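Local coordinates for protein hydrogenase 2 maturation peptidase (Thaumarchaeota archaeon SCGC AB-539-E09, PDB 5TTX) that probably acts as a maturation endopeptidase, trimming the C-terminal end of the large subunit of a nickel-iron hydrogenase, at residues A[23-28]-A[144-149]; A[77-82]-A[126-131]. All blocks are in the same frame, centred on the assembly; numbering follows the deposited sequence.

Interaction 1: A[23-28]-A[144-149]; sequences DGFGPR and EAATHA
Phe25, in the first turn of helix 25-34, brings its ring up against helix 141-158 with CG anti to the backbone N (chi1 163°). The ring meets that helix rim first: CE2 lies 3.8 Å from the backbone O of Ala146, which sits at the ring edge, in its plane, while the Ala146 methyl adds a looser apolar contact. Phe25 CD2 is 3.9 Å from CG2 of Thr147, the two side chains running past one another in opposite directions. The rotamer of Thr147 fits this contact. Its OG1 takes the crowded position between backbone N and carbonyl carbon (chi1 59°) and donates a very short hydrogen bond to Glu144 O (2.4 Å) on a lone pair in the carbonyl plane, so the hydroxyl is satisfied within its own helix and CG2 is turned to Phe25 and to CB of Arg28. An alanine in place of Thr147 would remove OG1 and CG2, and with them the bond to Glu144 O, and would probably loosen the packing on the Phe25 ring. Farther out, Arg28, bent at chi2 and chi3, crosses Glu144 obliquely. Its NH2 stays 4.1 Å from Glu144 OE1, with guanidinium and carboxylate planes 89° apart, too long for a salt bridge but probably a weak attraction. Leu67 of the central sheet also touches Phe25, placing this apolar helix-helix packing on one face of the alpha/beta fold of the hydrogenase maturation protease family.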
# COMPACT_ATOMS: atom_id res chain seq x y z
N ASP A 23 -35.68 -19.64 -29.83
CA ASP A 23 -34.84 -18.61 -29.22
C ASP A 23 -35.58 -17.30 -29.05
O ASP A 23 -35.07 -16.41 -28.37
CB ASP A 23 -33.58 -18.36 -30.05
CG ASP A 23 -32.46 -17.75 -29.22
OD1 ASP A 23 -32.27 -18.21 -28.07
OD2 ASP A 23 -31.75 -16.84 -29.71
N GLY A 24 -36.74 -17.15 -29.68
CA GLY A 24 -37.57 -16.00 -29.43
C GLY A 24 -38.41 -16.07 -28.17
O GLY A 24 -39.27 -15.21 -27.98
N PHE A 25 -38.21 -17.07 -27.31
CA PHE A 25 -38.94 -17.13 -26.04
C PHE A 25 -38.90 -15.81 -25.27
O PHE A 25 -39.95 -15.26 -24.89
CB PHE A 25 -38.38 -18.27 -25.18
CG PHE A 25 -38.76 -18.19 -23.72
CD1 PHE A 25 -37.83 -17.73 -22.76
CD2 PHE A 25 -40.02 -18.58 -23.29
CE1 PHE A 25 -38.19 -17.68 -21.39
CE2 PHE A 25 -40.38 -18.53 -21.93
CZ PHE A 25 -39.49 -18.09 -20.99
N GLY A 26 -37.70 -15.28 -25.00
CA GLY A 26 -37.57 -14.09 -24.17
C GLY A 26 -38.30 -12.87 -24.73
O GLY A 26 -39.12 -12.25 -24.05
N PRO A 27 -37.98 -12.49 -25.97
CA PRO A 27 -38.69 -11.36 -26.60
C PRO A 27 -40.19 -11.57 -26.67
O PRO A 27 -40.95 -10.60 -26.60
CB PRO A 27 -38.07 -11.28 -28.00
CG PRO A 27 -36.64 -11.82 -27.81
CD PRO A 27 -36.78 -12.90 -26.74
N ARG A 28 -40.64 -12.82 -26.84
CA ARG A 28 -42.07 -13.07 -26.91
C ARG A 28 -42.74 -12.93 -25.54
O ARG A 28 -43.91 -12.55 -25.46
CB ARG A 28 -42.33 -14.45 -27.52
CG ARG A 28 -42.09 -14.52 -29.06
CD ARG A 28 -43.23 -13.84 -29.87
NE ARG A 28 -44.49 -14.50 -29.57
CZ ARG A 28 -44.99 -15.51 -30.27
NH1 ARG A 28 -44.34 -15.97 -31.35
NH2 ARG A 28 -46.13 -16.06 -29.90
N GLU A 144 -44.36 -21.56 -26.78
CA GLU A 144 -45.47 -20.64 -26.70
C GLU A 144 -46.21 -20.79 -25.37
O GLU A 144 -46.54 -19.80 -24.72
CB GLU A 144 -46.45 -20.84 -27.85
CG GLU A 144 -47.83 -20.24 -27.51
CD GLU A 144 -48.43 -19.40 -28.61
OE1 GLU A 144 -48.17 -19.67 -29.81
OE2 GLU A 144 -49.19 -18.47 -28.26
N ALA A 145 -46.53 -22.03 -24.98
CA ALA A 145 -47.24 -22.19 -23.72
C ALA A 145 -46.35 -21.76 -22.56
O ALA A 145 -46.85 -21.22 -21.55
CB ALA A 145 -47.73 -23.62 -23.55
N ALA A 146 -45.03 -21.90 -22.71
CA ALA A 146 -44.13 -21.54 -21.64
C ALA A 146 -44.06 -20.03 -21.47
O ALA A 146 -43.74 -19.56 -20.36
CB ALA A 146 -42.73 -22.11 -21.90
N THR A 147 -44.33 -19.26 -22.53
CA THR A 147 -44.33 -17.81 -22.39
C THR A 147 -45.37 -17.37 -21.36
O THR A 147 -45.11 -16.48 -20.56
CB THR A 147 -44.59 -17.12 -23.73
OG1 THR A 147 -45.84 -17.53 -24.28
CG2 THR A 147 -43.47 -17.40 -24.71
N HIS A 148 -46.53 -18.03 -21.35
CA HIS A 148 -47.56 -17.64 -20.39
C HIS A 148 -47.15 -18.02 -18.98
O HIS A 148 -47.41 -17.28 -18.03
CB HIS A 148 -48.91 -18.27 -20.77
CG HIS A 148 -49.37 -17.85 -22.12
ND1 HIS A 148 -49.93 -16.62 -22.36
CD2 HIS A 148 -49.26 -18.46 -23.32
CE1 HIS A 148 -50.18 -16.49 -23.65
NE2 HIS A 148 -49.79 -17.60 -24.26
N ALA A 149 -46.48 -19.17 -18.82
CA ALA A 149 -45.96 -19.56 -17.52
C ALA A 149 -44.87 -18.60 -17.05
O ALA A 149 -44.83 -18.22 -15.88
CB ALA A 149 -45.42 -20.99 -17.59

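Interaction 2: A[77-82]-A[126-131]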
# COMPACT_ATOMS: atom_id res chain seq x y z
N GLY A 77 -40.22 -26.43 -23.30
CA GLY A 77 -41.17 -25.68 -22.49
C GLY A 77 -40.93 -25.75 -20.99
O GLY A 77 -41.62 -25.08 -20.24
N ARG A 78 -40.00 -26.59 -20.53
CA ARG A 78 -39.60 -26.53 -19.13
C ARG A 78 -38.94 -25.18 -18.83
O ARG A 78 -38.14 -24.66 -19.62
CB ARG A 78 -38.65 -27.70 -18.83
CG ARG A 78 -38.03 -27.71 -17.46
CD ARG A 78 -39.04 -28.00 -16.36
NE ARG A 78 -39.77 -29.25 -16.58
CZ ARG A 78 -39.29 -30.48 -16.41
NH1 ARG A 78 -40.08 -31.52 -16.64
NH2 ARG A 78 -38.04 -30.69 -16.01
N LEU A 79 -39.29 -24.60 -17.70
CA LEU A 79 -38.74 -23.32 -17.27
C LEU A 79 -37.76 -23.53 -16.13
O LEU A 79 -37.88 -24.48 -15.35
CB LEU A 79 -39.84 -22.33 -16.82
CG LEU A 79 -40.71 -21.73 -17.92
CD1 LEU A 79 -41.76 -20.73 -17.33
CD2 LEU A 79 -39.85 -21.08 -19.01
N SER A 80 -36.79 -22.62 -16.03
CA SER A 80 -35.70 -22.72 -15.06
C SER A 80 -35.43 -21.34 -14.51
O SER A 80 -35.05 -20.43 -15.26
CB SER A 80 -34.44 -23.28 -15.73
OG SER A 80 -33.62 -23.90 -14.79
N LYS A 81 -35.60 -21.16 -13.21
CA LYS A 81 -35.35 -19.87 -12.58
C LYS A 81 -34.06 -19.96 -11.78
O LYS A 81 -33.87 -20.91 -11.02
CB LYS A 81 -36.52 -19.46 -11.68
CG LYS A 81 -36.34 -18.09 -11.01
CD LYS A 81 -37.59 -17.69 -10.22
CE LYS A 81 -38.10 -18.85 -9.38
NZ LYS A 81 -37.70 -18.70 -7.95
N SER A 82 -33.19 -18.99 -11.94
CA SER A 82 -31.97 -18.95 -11.17
C SER A 82 -31.68 -17.52 -10.76
O SER A 82 -32.27 -16.56 -11.28
CB SER A 82 -30.78 -19.54 -11.96
OG SER A 82 -30.66 -18.92 -13.22
N ILE A 126 -34.64 -16.44 -15.97
CA ILE A 126 -35.66 -17.42 -16.30
C ILE A 126 -35.32 -17.95 -17.68
O ILE A 126 -35.41 -17.22 -18.68
CB ILE A 126 -37.06 -16.80 -16.26
CG1 ILE A 126 -37.43 -16.42 -14.81
CG2 ILE A 126 -38.07 -17.75 -16.88
CD1 ILE A 126 -38.62 -15.47 -14.72
N GLY A 127 -34.90 -19.21 -17.73
CA GLY A 127 -34.56 -19.86 -18.98
C GLY A 127 -35.66 -20.83 -19.37
O GLY A 127 -36.34 -21.39 -18.49
N CYS A 128 -35.83 -21.02 -20.67
CA CYS A 128 -36.80 -21.94 -21.25
C CYS A 128 -36.11 -22.96 -22.14
O CYS A 128 -35.32 -22.59 -23.02
CB CYS A 128 -37.84 -21.17 -22.07
SG CYS A 128 -39.01 -22.27 -22.87
N ILE A 129 -36.37 -24.25 -21.91
CA ILE A 129 -35.79 -25.27 -22.78
C ILE A 129 -36.52 -25.22 -24.11
O ILE A 129 -37.74 -25.35 -24.13
CB ILE A 129 -35.90 -26.66 -22.18
CG1 ILE A 129 -35.16 -26.70 -20.83
CG2 ILE A 129 -35.35 -27.72 -23.18
CD1 ILE A 129 -35.21 -28.06 -20.15
N PRO A 130 -35.82 -25.02 -25.23
CA PRO A 130 -36.50 -24.93 -26.52
C PRO A 130 -36.90 -26.30 -27.05
O PRO A 130 -36.43 -27.35 -26.58
CB PRO A 130 -35.44 -24.32 -27.43
CG PRO A 130 -34.17 -24.96 -26.93
CD PRO A 130 -34.36 -24.94 -25.39
N ARG A 131 -37.78 -26.27 -28.03
CA ARG A 131 -37.95 -27.45 -28.86
C ARG A 131 -37.02 -27.38 -30.05
O ARG A 131 -36.29 -28.33 -30.34
CB ARG A 131 -39.39 -27.57 -29.37
CG ARG A 131 -39.53 -28.74 -30.33
CD ARG A 131 -40.83 -28.71 -31.16
NE ARG A 131 -40.84 -29.84 -32.08
CZ ARG A 131 -41.76 -30.05 -33.03
NH1 ARG A 131 -42.75 -29.20 -33.20
NH2 ARG A 131 -41.66 -31.12 -33.82
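Strand 79-83 pairs antiparallel with strand 122-128 at one margin of the mixed sheet, the short strand axes running at 157° and approaching to 4.5 Å. Four backbone hydrogen bonds carry the pairing. Ser80 and Gly127 form a hydrogen-bonded pair: Gly127 N reaches Ser80 O at 2.8 Å almost straight, whereas Ser80 N to Gly127 O is more bent, with 138° at the hydrogen. Beyond the strand ends, Ile129 N donates to Arg78 O nearly along the C=O axis, and Gly77 N donates to Ile129 O, so the ladder continues into the loops. Gly77 has a positive phi (86°), at which a CB would collide with the preceding carbonyl O, which favours glycine. CA-H...O contacts supplement the ladder, the shortest from Ile126 CA to Ser80 O at 3.2 Å. Apolar packing falls in two groups, one on the face of Leu79, Cys128 and Ile126, the other beyond the strand ends. That face meets helix 141-158, with Leu79 CD2 3.7 Å from Cys128 CB. Arg78 and Ile129 run alongside each other in the same direction; the arginine's bends at chi2 and chi3 carry the guanidinium off, so its aliphatic base does the touching, CB lying 3.7 Å from Ile129 CD1.

In the fold
Interaction 1 is a buried helix-helix contact, whereas interaction 2 is only partly buried, at an outermost strand of the sheet within the chain. Their centres are 9 Å apart and they meet directly: Phe25 CD1 is 3.5 Å from Cys128 CB, and Phe25 CZ is 3.6 Å from Leu79 CD2. One phenylalanine thus packs against helix 141-158 and the sheet together. Chemistry follows place: helices 25-34 and 141-158 join through side-chain packing and a loose pair of opposite charges, while 77-82 and 126-131 join mainly through backbone hydrogen bonds, with apolar contacts added. In interaction 2, Ser82 OG hydrogen-bonds NE2 of Gln95 of the second subunit; no other chain of the assembly touches interaction 1.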